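Local coordinates for protein pectinesterase (Sitophilus oryzae, PDB 4PMH) that hydrolyses the methyl esters of pectin, releasing methanol and leaving de-esterified polygalacturonate, and probably helps the rice weevil digest plant cell walls, at residues A[56-60]-A[127-131]; A[77-81]-A[120-124]; A[89-95]-A[158-164]; A[102-108]-A[166-172]. All coordinates share one frame; numbering follows the deposited sequence.

How the contacts relate
Contacts 3 and 4 are the strand pairings: each joins two parallel neighbours of the beta-helix, and residues 158-164 run almost directly into residues 166-172. Contact 3 is buried and contact 4 only partly so, its Pro108 side chain about 6 Å from that of Gln177 in the probable substrate site. Contacts 1 and 2 fasten the end of the coil. Contact 2 is a buried apolar patch without a hydrogen bond across it, whereas contact 1 lies at the surface and relies on proline packing and waters. Ala130 of contact 1 packs on Tyr81 and Phe124 of contact 2, while Leu89 of contact 3 meets Ala58 and Ile59 of helix 51-61.

Contact 1. Residues A[56-60]-A[127-131]; sequences NAAIN and ADPAY
Pro129 pushes its ring against one turn of helix 51-61, the tight part of the contact. Its CG lies 3.3 Å from OD1 of Asn60 and 3.6 Å from OD1 of Asn56, with the Asn60 side chain crossing the ring at about a right angle. Asn56 CG stands opposite its carbonyl carbon (chi1 -73°), carrying the amide to the ring. On the apolar flank, Pro129 CB meets CG2 of Ile59 at 4.2 Å. The other side is looser and wet, since every hydrogen-bonded link across it goes through water. One water accepts from Asn56 ND2 at 2.9 Å and donates to Asp128 OD2 at 2.7 Å. A second donates to Asn56 OD1 at 2.7 Å and accepts from Ala130 N at 2.9 Å; Gln52 NE2 also binds that OD1, which helps fix the amide's rotation. Asn125 N holds Asp128 OD2. With alanine in place of Asn56, both waters would probably lose their hold on the helix, and a gap would open beside the proline ring. Asp128 to Tyr131 form a type I turn, with Ala130 as N-cap of helix 131-138. The arrangement belongs to the capped end of a parallel beta-helix, where helix 51-61 covers the first coils.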
loop_
_atom_site.group_PDB
_atom_site.type_symbol
_atom_site.label_atom_id
_atom_site.label_comp_id
_atom_site.label_asym_id
_atom_site.label_seq_id
_atom_site.Cartn_x
_atom_site.Cartn_y
_atom_site.Cartn_z
ATOM N N ASN A 56 22.936 -2.224 1.233
ATOM C CA ASN A 56 23.851 -2.303 2.341
ATOM C C ASN A 56 25.001 -1.333 2.136
ATOM O O ASN A 56 25.394 -0.633 3.061
ATOM C CB ASN A 56 24.433 -3.710 2.468
ATOM C CG ASN A 56 23.440 -4.725 3.004
ATOM O OD1 ASN A 56 22.356 -4.381 3.479
ATOM N ND2 ASN A 56 23.822 -5.998 2.948
ATOM N N ALA A 57 25.554 -1.304 0.935
ATOM C CA ALA A 57 26.677 -0.397 0.652
ATOM C C ALA A 57 26.296 1.057 0.896
ATOM O O ALA A 57 27.033 1.792 1.555
ATOM C CB ALA A 57 27.192 -0.576 -0.775
ATOM N N ALA A 58 25.139 1.448 0.366
ATOM C CA ALA A 58 24.634 2.818 0.511
ATOM C C ALA A 58 24.358 3.192 1.979
ATOM O O ALA A 58 24.727 4.278 2.437
ATOM C CB ALA A 58 23.380 3.009 -0.337
ATOM N N ILE A 59 23.730 2.283 2.728
ATOM C CA ILE A 59 23.432 2.546 4.127
ATOM C C ILE A 59 24.716 2.619 4.965
ATOM O O ILE A 59 24.895 3.570 5.746
ATOM C CB ILE A 59 22.467 1.494 4.696
ATOM C CG1 ILE A 59 21.109 1.651 4.020
ATOM C CG2 ILE A 59 22.366 1.629 6.225
ATOM C CD1 ILE A 59 20.055 0.687 4.507
ATOM N N ASN A 60 25.608 1.645 4.772
ATOM C CA ASN A 60 26.843 1.555 5.551
ATOM C C ASN A 60 27.757 2.770 5.305
ATOM O O ASN A 60 28.453 3.214 6.216
ATOM C CB ASN A 60 27.614 0.276 5.248
ATOM C CG ASN A 60 26.927 -0.979 5.774
ATOM O OD1 ASN A 60 26.202 -0.959 6.782
ATOM N ND2 ASN A 60 27.146 -2.084 5.082
ATOM N N ALA A 127 26.629 -9.560 10.286
ATOM C CA ALA A 127 27.194 -8.207 10.339
ATOM C C ALA A 127 26.435 -7.151 9.545
ATOM O O ALA A 127 26.704 -5.961 9.724
ATOM C CB ALA A 127 28.641 -8.237 9.866
ATOM N N ASP A 128 25.510 -7.563 8.676
ATOM C CA ASP A 128 24.832 -6.626 7.747
ATOM C C ASP A 128 23.697 -5.790 8.402
ATOM O O ASP A 128 22.971 -6.271 9.278
ATOM C CB ASP A 128 24.270 -7.382 6.526
ATOM C CG ASP A 128 25.351 -8.082 5.694
ATOM O OD1 ASP A 128 26.521 -7.646 5.722
ATOM O OD2 ASP A 128 25.033 -9.072 4.980
ATOM N N PRO A 129 23.519 -4.530 7.947
ATOM C CA PRO A 129 22.570 -3.610 8.576
ATOM C C PRO A 129 21.115 -4.069 8.636
ATOM O O PRO A 129 20.420 -3.673 9.555
ATOM C CB PRO A 129 22.708 -2.319 7.752
ATOM C CG PRO A 129 23.397 -2.719 6.497
ATOM C CD PRO A 129 24.257 -3.890 6.844
ATOM N N ALA A 130 20.655 -4.905 7.708
ATOM C CA ALA A 130 19.268 -5.424 7.777
ATOM C C ALA A 130 19.141 -6.804 8.435
ATOM O O ALA A 130 18.071 -7.444 8.352
ATOM C CB ALA A 130 18.640 -5.459 6.390
ATOM N N TYR A 131 20.198 -7.256 9.110
ATOM C CA TYR A 131 20.214 -8.615 9.648
ATOM C C TYR A 131 19.120 -8.818 10.705
ATOM O O TYR A 131 18.475 -9.871 10.743
ATOM C CB TYR A 131 21.601 -8.973 10.215
ATOM C CG TYR A 131 21.672 -10.411 10.692
ATOM C CD1 TYR A 131 21.891 -11.448 9.800
ATOM C CD2 TYR A 131 21.471 -10.729 12.023
ATOM C CE1 TYR A 131 21.930 -12.768 10.232
ATOM C CE2 TYR A 131 21.512 -12.045 12.462
ATOM C CZ TYR A 131 21.737 -13.048 11.566
ATOM O OH TYR A 131 21.790 -14.352 11.999
HETATM O O HOH W 1 22.599 -8.490 3.932
HETATM O O HOH W 2 21.448 -6.219 5.273
HETATM O O HOH W 3 27.391 -5.027 4.730
#

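Contact 2. Residues A[77-81]-A[120-124]; sequences QEVVY and VGSLF
Val79 is the hub of the aliphatic contacts, and its two methyls go to different partners. CG1 lies 3.9 Å from CG1 of Val120, the two valines crossing at about a right angle. CG2 comes 3.9 Å from CD1 of Leu123. That leucine methyl also reaches CB of Glu78 at 3.7 Å and lies 3.8 Å from the backbone N of Val79, a buried nitrogen that finds no hydrogen-bond partner in the model.

Aromatic contacts take over further along. CG2 of Val79 approaches Phe124 at its edge, in the plane of the ring, 3.8 Å from CZ. The same methyl also sits over one face of Tyr81, two residues on, offset toward the rim. Tyr81 and Phe124 are inclined by only 29° but slid so far apart that they barely overlap, with 5.2 Å between the ring centroids. They meet closely through Tyr81 CD2 and Phe124 CZ, 3.4 Å apart. With chi1 of -60°, Phe124 has its CG beside its own backbone N, and from there the ring extends to Tyr81.

In the parallel beta-helix of this pectinesterase, strand 80-82 is the outermost member of a four-stranded sheet, and the loop after helix 113-120 covers the Val79 and Tyr81 side of this segment. Tyr134 of helix 131-138 stacks on Phe124 as a further layer.

The polar groups turn elsewhere. Glu78 OE1 takes the N-H of Ile51 at the start of helix 51-61, and Tyr81 OH is hydrogen-bonded to Tyr116 OH on helix 113-120.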
loop_
_atom_site.group_PDB
_atom_site.type_symbol
_atom_site.label_atom_id
_atom_site.label_comp_id
_atom_site.label_asym_id
_atom_site.label_seq_id
_atom_site.Cartn_x
_atom_site.Cartn_y
_atom_site.Cartn_z
ATOM N N GLN A 77 14.837 -12.739 -7.864
ATOM C CA GLN A 77 14.071 -13.506 -6.884
ATOM C C GLN A 77 14.704 -13.375 -5.502
ATOM O O GLN A 77 15.473 -14.217 -5.042
ATOM C CB GLN A 77 13.913 -14.956 -7.346
ATOM C CG GLN A 77 13.166 -15.011 -8.674
ATOM C CD GLN A 77 13.099 -16.400 -9.233
ATOM O OE1 GLN A 77 12.303 -17.224 -8.788
ATOM N NE2 GLN A 77 13.950 -16.677 -10.205
ATOM N N GLU A 78 14.356 -12.272 -4.854
ATOM C CA GLU A 78 14.950 -11.879 -3.600
ATOM C C GLU A 78 14.074 -10.880 -2.888
ATOM O O GLU A 78 13.171 -10.323 -3.484
ATOM C CB GLU A 78 16.339 -11.252 -3.828
ATOM C CG GLU A 78 16.502 -10.480 -5.118
ATOM C CD GLU A 78 17.980 -10.314 -5.523
ATOM O OE1 GLU A 78 18.639 -9.425 -4.971
ATOM O OE2 GLU A 78 18.479 -11.042 -6.407
ATOM N N VAL A 79 14.338 -10.696 -1.605
ATOM C CA VAL A 79 13.795 -9.566 -0.862
ATOM C C VAL A 79 14.726 -8.364 -0.938
ATOM O O VAL A 79 15.915 -8.495 -1.275
ATOM C CB VAL A 79 13.554 -9.892 0.619
ATOM C CG1 VAL A 79 12.453 -10.928 0.762
ATOM C CG2 VAL A 79 14.832 -10.331 1.318
ATOM N N VAL A 80 14.176 -7.203 -0.608
ATOM C CA VAL A 80 14.942 -5.960 -0.430
ATOM C C VAL A 80 14.479 -5.331 0.874
ATOM O O VAL A 80 13.298 -4.992 1.015
ATOM C CB VAL A 80 14.701 -4.984 -1.594
ATOM C CG1 VAL A 80 15.550 -3.727 -1.436
ATOM C CG2 VAL A 80 14.975 -5.665 -2.921
ATOM N N TYR A 81 15.392 -5.230 1.839
ATOM C CA TYR A 81 15.087 -4.732 3.167
ATOM C C TYR A 81 15.846 -3.433 3.344
ATOM O O TYR A 81 17.079 -3.407 3.220
ATOM C CB TYR A 81 15.522 -5.705 4.265
ATOM C CG TYR A 81 14.702 -6.976 4.439
ATOM C CD1 TYR A 81 13.547 -7.214 3.714
ATOM C CD2 TYR A 81 15.087 -7.938 5.373
ATOM C CE1 TYR A 81 12.823 -8.379 3.890
ATOM C CE2 TYR A 81 14.353 -9.100 5.576
ATOM C CZ TYR A 81 13.228 -9.315 4.825
ATOM O OH TYR A 81 12.504 -10.478 4.997
ATOM N N VAL A 120 15.595 -16.885 1.354
ATOM C CA VAL A 120 16.288 -15.567 1.410
ATOM C C VAL A 120 17.532 -15.495 2.299
ATOM O O VAL A 120 18.240 -14.470 2.308
ATOM C CB VAL A 120 15.320 -14.460 1.868
ATOM C CG1 VAL A 120 14.055 -14.477 1.014
ATOM C CG2 VAL A 120 14.982 -14.606 3.343
ATOM N N GLY A 121 17.816 -16.579 3.025
ATOM C CA GLY A 121 18.834 -16.548 4.050
ATOM C C GLY A 121 20.202 -16.171 3.525
ATOM O O GLY A 121 20.976 -15.485 4.212
ATOM N N SER A 122 20.502 -16.594 2.297
ATOM C CA SER A 122 21.797 -16.311 1.698
ATOM C C SER A 122 21.984 -14.835 1.337
ATOM O O SER A 122 23.059 -14.444 0.905
ATOM C CB SER A 122 22.045 -17.199 0.470
ATOM O OG SER A 122 21.088 -16.971 -0.557
ATOM N N LEU A 123 20.972 -14.010 1.539
ATOM C CA LEU A 123 21.130 -12.573 1.323
ATOM C C LEU A 123 21.705 -11.851 2.545
ATOM O O LEU A 123 22.047 -10.663 2.448
ATOM C CB LEU A 123 19.788 -11.946 0.936
ATOM C CG LEU A 123 19.240 -12.411 -0.410
ATOM C CD1 LEU A 123 17.771 -12.038 -0.525
ATOM C CD2 LEU A 123 20.048 -11.814 -1.560
ATOM N N PHE A 124 21.817 -12.554 3.678
ATOM C CA PHE A 124 22.069 -11.889 4.956
ATOM C C PHE A 124 23.219 -12.509 5.757
ATOM O O PHE A 124 23.223 -13.712 6.031
ATOM C CB PHE A 124 20.781 -11.837 5.788
ATOM C CG PHE A 124 19.670 -11.089 5.113
ATOM C CD1 PHE A 124 19.639 -9.698 5.133
ATOM C CD2 PHE A 124 18.660 -11.765 4.467
ATOM C CE1 PHE A 124 18.629 -9.000 4.503
ATOM C CE2 PHE A 124 17.639 -11.087 3.838
ATOM C CZ PHE A 124 17.616 -9.696 3.856
#

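Contact 3. Residues A[89-95]-A[158-164]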
loop_
_atom_site.group_PDB
_atom_site.type_symbol
_atom_site.label_atom_id
_atom_site.label_comp_id
_atom_site.label_asym_id
_atom_site.label_seq_id
_atom_site.Cartn_x
_atom_site.Cartn_y
_atom_site.Cartn_z
ATOM N N LEU A 89 17.677 7.312 0.264
ATOM C CA LEU A 89 17.907 6.364 -0.806
ATOM C C LEU A 89 16.852 6.448 -1.910
ATOM O O LEU A 89 15.651 6.544 -1.639
ATOM C CB LEU A 89 17.899 4.955 -0.224
ATOM C CG LEU A 89 18.846 4.617 0.931
ATOM C CD1 LEU A 89 18.586 3.174 1.387
ATOM C CD2 LEU A 89 20.292 4.747 0.533
ATOM N N THR A 90 17.320 6.419 -3.159
ATOM C CA THR A 90 16.470 6.263 -4.327
ATOM C C THR A 90 16.861 4.940 -4.982
ATOM O O THR A 90 18.025 4.733 -5.316
ATOM C CB THR A 90 16.692 7.429 -5.305
ATOM O OG1 THR A 90 16.298 8.639 -4.659
ATOM C CG2 THR A 90 15.898 7.251 -6.576
ATOM N N ILE A 91 15.903 4.035 -5.117
ATOM C CA ILE A 91 16.128 2.744 -5.746
ATOM C C ILE A 91 15.290 2.710 -7.005
ATOM O O ILE A 91 14.059 2.749 -6.927
ATOM C CB ILE A 91 15.732 1.579 -4.797
ATOM C CG1 ILE A 91 16.573 1.621 -3.514
ATOM C CG2 ILE A 91 15.917 0.214 -5.476
ATOM C CD1 ILE A 91 15.887 2.297 -2.358
ATOM N N TYR A 92 15.945 2.638 -8.167
ATOM C CA TYR A 92 15.240 2.666 -9.426
ATOM C C TYR A 92 15.661 1.620 -10.423
ATOM O O TYR A 92 16.817 1.261 -10.496
ATOM C CB TYR A 92 15.333 4.045 -10.059
ATOM C CG TYR A 92 16.682 4.431 -10.608
ATOM C CD1 TYR A 92 17.629 5.037 -9.810
ATOM C CD2 TYR A 92 16.979 4.228 -11.924
ATOM C CE1 TYR A 92 18.865 5.422 -10.329
ATOM C CE2 TYR A 92 18.188 4.615 -12.462
ATOM C CZ TYR A 92 19.130 5.208 -11.649
ATOM O OH TYR A 92 20.349 5.568 -12.174
ATOM N N GLY A 93 14.696 1.168 -11.207
ATOM C CA GLY A 93 14.940 0.200 -12.261
ATOM C C GLY A 93 15.622 0.883 -13.444
ATOM O O GLY A 93 15.305 2.028 -13.790
ATOM N N GLY A 94 16.555 0.178 -14.060
ATOM C CA GLY A 94 17.322 0.723 -15.188
ATOM C C GLY A 94 16.679 0.555 -16.560
ATOM O O GLY A 94 17.275 0.950 -17.558
ATOM N N GLY A 95 15.492 -0.042 -16.628
ATOM C CA GLY A 95 14.817 -0.307 -17.915
ATOM C C GLY A 95 14.025 0.872 -18.447
ATOM O O GLY A 95 13.906 1.915 -17.782
ATOM N N ALA A 158 12.292 8.837 3.756
ATOM C CA ALA A 158 12.913 9.517 2.611
ATOM C C ALA A 158 13.330 8.613 1.439
ATOM O O ALA A 158 14.084 9.034 0.548
ATOM C CB ALA A 158 14.129 10.312 3.091
ATOM N N VAL A 159 12.854 7.371 1.445
ATOM C CA VAL A 159 13.135 6.466 0.371
ATOM C C VAL A 159 12.261 6.794 -0.833
ATOM O O VAL A 159 11.056 7.045 -0.689
ATOM C CB VAL A 159 12.863 4.997 0.787
ATOM C CG1 VAL A 159 13.013 4.084 -0.403
ATOM C CG2 VAL A 159 13.807 4.594 1.894
ATOM N N GLN A 160 12.882 6.756 -2.011
ATOM C CA GLN A 160 12.203 6.861 -3.281
ATOM C C GLN A 160 12.318 5.503 -4.016
ATOM O O GLN A 160 13.414 4.926 -4.107
ATOM C CB GLN A 160 12.825 7.989 -4.132
ATOM C CG GLN A 160 12.742 9.376 -3.495
ATOM C CD GLN A 160 13.360 10.465 -4.363
ATOM O OE1 GLN A 160 14.168 10.185 -5.258
ATOM N NE2 GLN A 160 13.018 11.710 -4.080
ATOM N N ILE A 161 11.185 4.986 -4.503
ATOM C CA ILE A 161 11.149 3.742 -5.268
ATOM C C ILE A 161 10.593 4.107 -6.633
ATOM O O ILE A 161 9.499 4.658 -6.719
ATOM C CB ILE A 161 10.238 2.674 -4.603
ATOM C CG1 ILE A 161 10.740 2.294 -3.217
ATOM C CG2 ILE A 161 10.193 1.427 -5.470
ATOM C CD1 ILE A 161 9.776 1.382 -2.453
ATOM N N VAL A 162 11.338 3.817 -7.694
ATOM C CA VAL A 162 11.049 4.398 -9.008
ATOM C C VAL A 162 11.243 3.371 -10.106
ATOM O O VAL A 162 12.204 2.608 -10.065
ATOM C CB VAL A 162 12.005 5.571 -9.285
ATOM C CG1 VAL A 162 11.665 6.271 -10.598
ATOM C CG2 VAL A 162 11.999 6.532 -8.115
ATOM N N ASN A 163 10.339 3.363 -11.086
ATOM C CA ASN A 163 10.542 2.610 -12.325
ATOM C C ASN A 163 10.897 1.127 -12.105
ATOM O O ASN A 163 11.860 0.613 -12.635
ATOM C CB ASN A 163 11.619 3.299 -13.183
ATOM C CG ASN A 163 11.653 2.774 -14.614
ATOM O OD1 ASN A 163 10.621 2.429 -15.175
ATOM N ND2 ASN A 163 12.833 2.729 -15.206
ATOM N N LEU A 164 10.091 0.416 -11.348
ATOM C CA LEU A 164 10.360 -0.989 -11.172
ATOM C C LEU A 164 9.094 -1.684 -10.704
ATOM O O LEU A 164 8.098 -1.033 -10.358
ATOM C CB LEU A 164 11.534 -1.192 -10.190
ATOM C CG LEU A 164 11.443 -0.549 -8.806
ATOM C CD1 LEU A 164 10.487 -1.327 -7.905
ATOM C CD2 LEU A 164 12.814 -0.455 -8.153
HETATM O O HOH W 4 12.871 -0.708 -15.097
#
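Leu89 O receives the N-H of Gln160 at 2.8 Å, the first of four backbone hydrogen bonds that join strands 89-93 and 160-162 in parallel. Ile91 sends its N-H to Gln160 O and takes that of Val162 on its own carbonyl, and Gly93 N completes the set on Val162 O at 3.1 Å. These are neighbouring strands in a parallel sheet of the beta-helix.

Side-chain hydrogen bonds add to this on the face of Thr90 and Gln160. Thr90 OG1 donates to Gln160 OE1 at 2.7 Å, coming in from above the amide plane, 43° out of it. Arg66 also binds OG1, and Gln160 NE2 continues to Gln189 on the next strand. Asn163 takes a left-handed backbone conformation. Its CG lies opposite the backbone N (chi1 -166°), which lets ND2 donate to Gly93 O and to Gly95 O, each 2.9 Å away. The Gly95 carbonyl lies in the amide plane, while that of Gly93 is 30° off it.

Apolar contacts fill the opposite face. Ile91 CD1 reaches Val159 CG1 at 3.9 Å and its CG2 reaches Leu164 CD2 at 4.2 Å, while Ile161 beside it packs on strand 152-154. On the Thr90 face, Tyr92 and Val162 touch through their CB atoms, 3.7 Å apart.

Gly93 approaches Asn163 so closely that a CB there would fall 2.1 Å from Asn163 O, which a side chain would probably not tolerate. The chemistry implies one apolar face, around Ile91 and Ile161, another with a buried Thr90-Gln160 bond beside Tyr92 and Val162, and an amide beyond them gripping two carbonyls.

Contact 4. Residues A[102-108]-A[166-172]; sequences LITLNMP and IENSAKN
Glu167 and Thr104 run side by side on adjacent parallel strands of the right-handed beta-helix, 101-105 and 165-168. Thr104 OG1 donates to Glu167 OE1 at 2.9 Å, meeting the carboxylate on its anti side and 29° out of its plane. The Glu167 backbone bonds on both sides of Thr104: its N-H goes to Ile103 O and its carbonyl takes the N-H of Leu105.

Past the strand ends, Asn106 and Asn172 come from opposite directions and pair through their amides, whose planes are only 4° apart. Asn172 ND2 gives a straight bond of 3.0 Å to a lone pair of Asn106 OD1, and the return bond from Asn106 ND2 to Asn172 OD1 is weak at 3.4 Å. Gln176 is a second acceptor for Asn172 ND2.

Asn168 does the work of a peptide group. Its CG is swung opposite the backbone N (chi1 -167°), which brings OD1 to Met107 N at 3.0 Å and ND2 to Met107 O at 2.9 Å, with Val179 O as a further acceptor. The Asn168 side chain is about 8 Å from that of Asp200, the probable proton donor. A leucine in place of Asn168 would probably leave the N-H and carbonyl of Met107 without these mates and let the backbone of residues 106-108 shift. One water donates to Thr104 OG1 at 2.7 Å and is hydrogen-bonded to Ser169 OG at 2.7 Å.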
loop_
_atom_site.group_PDB
_atom_site.type_symbol
_atom_site.label_atom_id
_atom_site.label_comp_id
_atom_site.label_asym_id
_atom_site.label_seq_id
_atom_site.Cartn_x
_atom_site.Cartn_y
_atom_site.Cartn_z
ATOM N N LEU A 102 11.953 -6.468 -12.334
ATOM C CA LEU A 102 10.955 -7.192 -11.542
ATOM C C LEU A 102 11.608 -7.893 -10.347
ATOM O O LEU A 102 12.512 -8.717 -10.519
ATOM C CB LEU A 102 10.248 -8.217 -12.416
ATOM C CG LEU A 102 9.293 -9.180 -11.696
ATOM C CD1 LEU A 102 8.147 -8.383 -11.091
ATOM C CD2 LEU A 102 8.769 -10.263 -12.629
ATOM N N ILE A 103 11.161 -7.543 -9.144
ATOM C CA ILE A 103 11.610 -8.149 -7.929
ATOM C C ILE A 103 10.444 -8.994 -7.447
ATOM O O ILE A 103 9.402 -8.446 -7.112
ATOM C CB ILE A 103 11.936 -7.075 -6.881
ATOM C CG1 ILE A 103 12.891 -6.020 -7.468
ATOM C CG2 ILE A 103 12.528 -7.711 -5.632
ATOM C CD1 ILE A 103 13.060 -4.798 -6.599
ATOM N N THR A 104 10.596 -10.314 -7.436
ATOM C CA THR A 104 9.446 -11.168 -7.233
ATOM C C THR A 104 9.739 -12.420 -6.413
ATOM O O THR A 104 10.804 -13.019 -6.561
ATOM C CB THR A 104 8.822 -11.597 -8.593
ATOM O OG1 THR A 104 7.705 -12.455 -8.346
ATOM C CG2 THR A 104 9.819 -12.344 -9.508
ATOM N N LEU A 105 8.777 -12.814 -5.585
ATOM C CA LEU A 105 8.830 -14.086 -4.860
ATOM C C LEU A 105 7.415 -14.592 -4.646
ATOM O O LEU A 105 6.482 -13.798 -4.684
ATOM C CB LEU A 105 9.494 -13.891 -3.499
ATOM C CG LEU A 105 11.001 -13.700 -3.446
ATOM C CD1 LEU A 105 11.428 -13.269 -2.059
ATOM C CD2 LEU A 105 11.710 -14.983 -3.848
ATOM N N ASN A 106 7.266 -15.909 -4.469
ATOM C CA ASN A 106 6.001 -16.539 -4.028
ATOM C C ASN A 106 6.209 -16.851 -2.550
ATOM O O ASN A 106 6.776 -17.887 -2.192
ATOM C CB ASN A 106 5.727 -17.830 -4.825
ATOM C CG ASN A 106 4.405 -18.515 -4.455
ATOM O OD1 ASN A 106 3.815 -18.290 -3.399
ATOM N ND2 ASN A 106 3.966 -19.415 -5.333
ATOM N N MET A 107 5.786 -15.930 -1.693
ATOM C CA MET A 107 6.140 -15.987 -0.283
ATOM C C MET A 107 4.998 -15.456 0.551
ATOM O O MET A 107 5.018 -14.291 0.978
ATOM C CB MET A 107 7.420 -15.186 -0.014
ATOM C CG MET A 107 8.011 -15.434 1.377
ATOM S SD MET A 107 9.676 -14.759 1.577
ATOM C CE MET A 107 9.337 -13.014 1.766
ATOM N N PRO A 108 3.987 -16.304 0.791
ATOM C CA PRO A 108 2.864 -15.890 1.635
ATOM C C PRO A 108 3.199 -15.791 3.129
ATOM O O PRO A 108 4.254 -16.251 3.575
ATOM C CB PRO A 108 1.824 -16.997 1.395
ATOM C CG PRO A 108 2.647 -18.223 1.108
ATOM C CD PRO A 108 3.848 -17.702 0.328
ATOM N N ILE A 166 7.402 -4.713 -8.204
ATOM C CA ILE A 166 7.549 -5.546 -7.031
ATOM C C ILE A 166 6.356 -6.472 -6.966
ATOM O O ILE A 166 5.215 -6.022 -7.037
ATOM C CB ILE A 166 7.604 -4.726 -5.708
ATOM C CG1 ILE A 166 8.681 -3.628 -5.766
ATOM C CG2 ILE A 166 7.878 -5.640 -4.534
ATOM C CD1 ILE A 166 8.536 -2.551 -4.714
ATOM N N GLU A 167 6.620 -7.758 -6.794
ATOM C CA GLU A 167 5.567 -8.743 -6.819
ATOM C C GLU A 167 5.726 -9.769 -5.722
ATOM O O GLU A 167 6.812 -10.295 -5.506
ATOM C CB GLU A 167 5.574 -9.477 -8.173
ATOM C CG GLU A 167 4.643 -10.679 -8.210
ATOM C CD GLU A 167 4.568 -11.276 -9.587
ATOM O OE1 GLU A 167 5.642 -11.562 -10.149
ATOM O OE2 GLU A 167 3.437 -11.429 -10.100
ATOM N N ASN A 168 4.619 -10.077 -5.058
ATOM C CA ASN A 168 4.527 -11.307 -4.277
ATOM C C ASN A 168 3.429 -12.165 -4.925
ATOM O O ASN A 168 2.242 -11.848 -4.868
ATOM C CB ASN A 168 4.262 -11.002 -2.806
ATOM C CG ASN A 168 4.481 -12.209 -1.902
ATOM O OD1 ASN A 168 4.342 -13.366 -2.330
ATOM N ND2 ASN A 168 4.841 -11.944 -0.647
ATOM N N SER A 169 3.856 -13.243 -5.564
ATOM C CA SER A 169 3.029 -13.964 -6.523
ATOM C C SER A 169 2.197 -15.056 -5.860
ATOM O O SER A 169 1.530 -15.815 -6.542
ATOM C CB SER A 169 3.890 -14.562 -7.635
ATOM O OG SER A 169 4.840 -15.505 -7.146
ATOM N N ALA A 170 2.216 -15.123 -4.541
ATOM C CA ALA A 170 1.450 -16.149 -3.828
ATOM C C ALA A 170 -0.046 -16.029 -4.107
ATOM O O ALA A 170 -0.662 -14.998 -3.811
ATOM C CB ALA A 170 1.701 -16.076 -2.336
ATOM N N LYS A 171 -0.595 -17.092 -4.685
ATOM C CA LYS A 171 -2.029 -17.262 -4.886
ATOM C C LYS A 171 -2.413 -18.755 -4.655
ATOM O O LYS A 171 -3.322 -19.286 -5.288
ATOM C CB LYS A 171 -2.424 -16.791 -6.295
ATOM C CG LYS A 171 -1.531 -17.326 -7.410
ATOM C CD LYS A 171 -1.958 -16.831 -8.790
ATOM C CE LYS A 171 -2.864 -17.822 -9.511
ATOM N NZ LYS A 171 -3.073 -17.446 -10.943
ATOM N N ASN A 172 -1.744 -19.392 -3.701
ATOM C CA ASN A 172 -1.753 -20.857 -3.573
ATOM C C ASN A 172 -3.088 -21.408 -3.027
ATOM O O ASN A 172 -3.540 -22.486 -3.432
ATOM C CB ASN A 172 -0.553 -21.285 -2.718
ATOM C CG ASN A 172 0.758 -20.713 -3.248
ATOM O OD1 ASN A 172 1.241 -21.130 -4.295
ATOM N ND2 ASN A 172 1.330 -19.744 -2.536
HETATM O O HOH W 5 7.351 -15.116 -8.025
#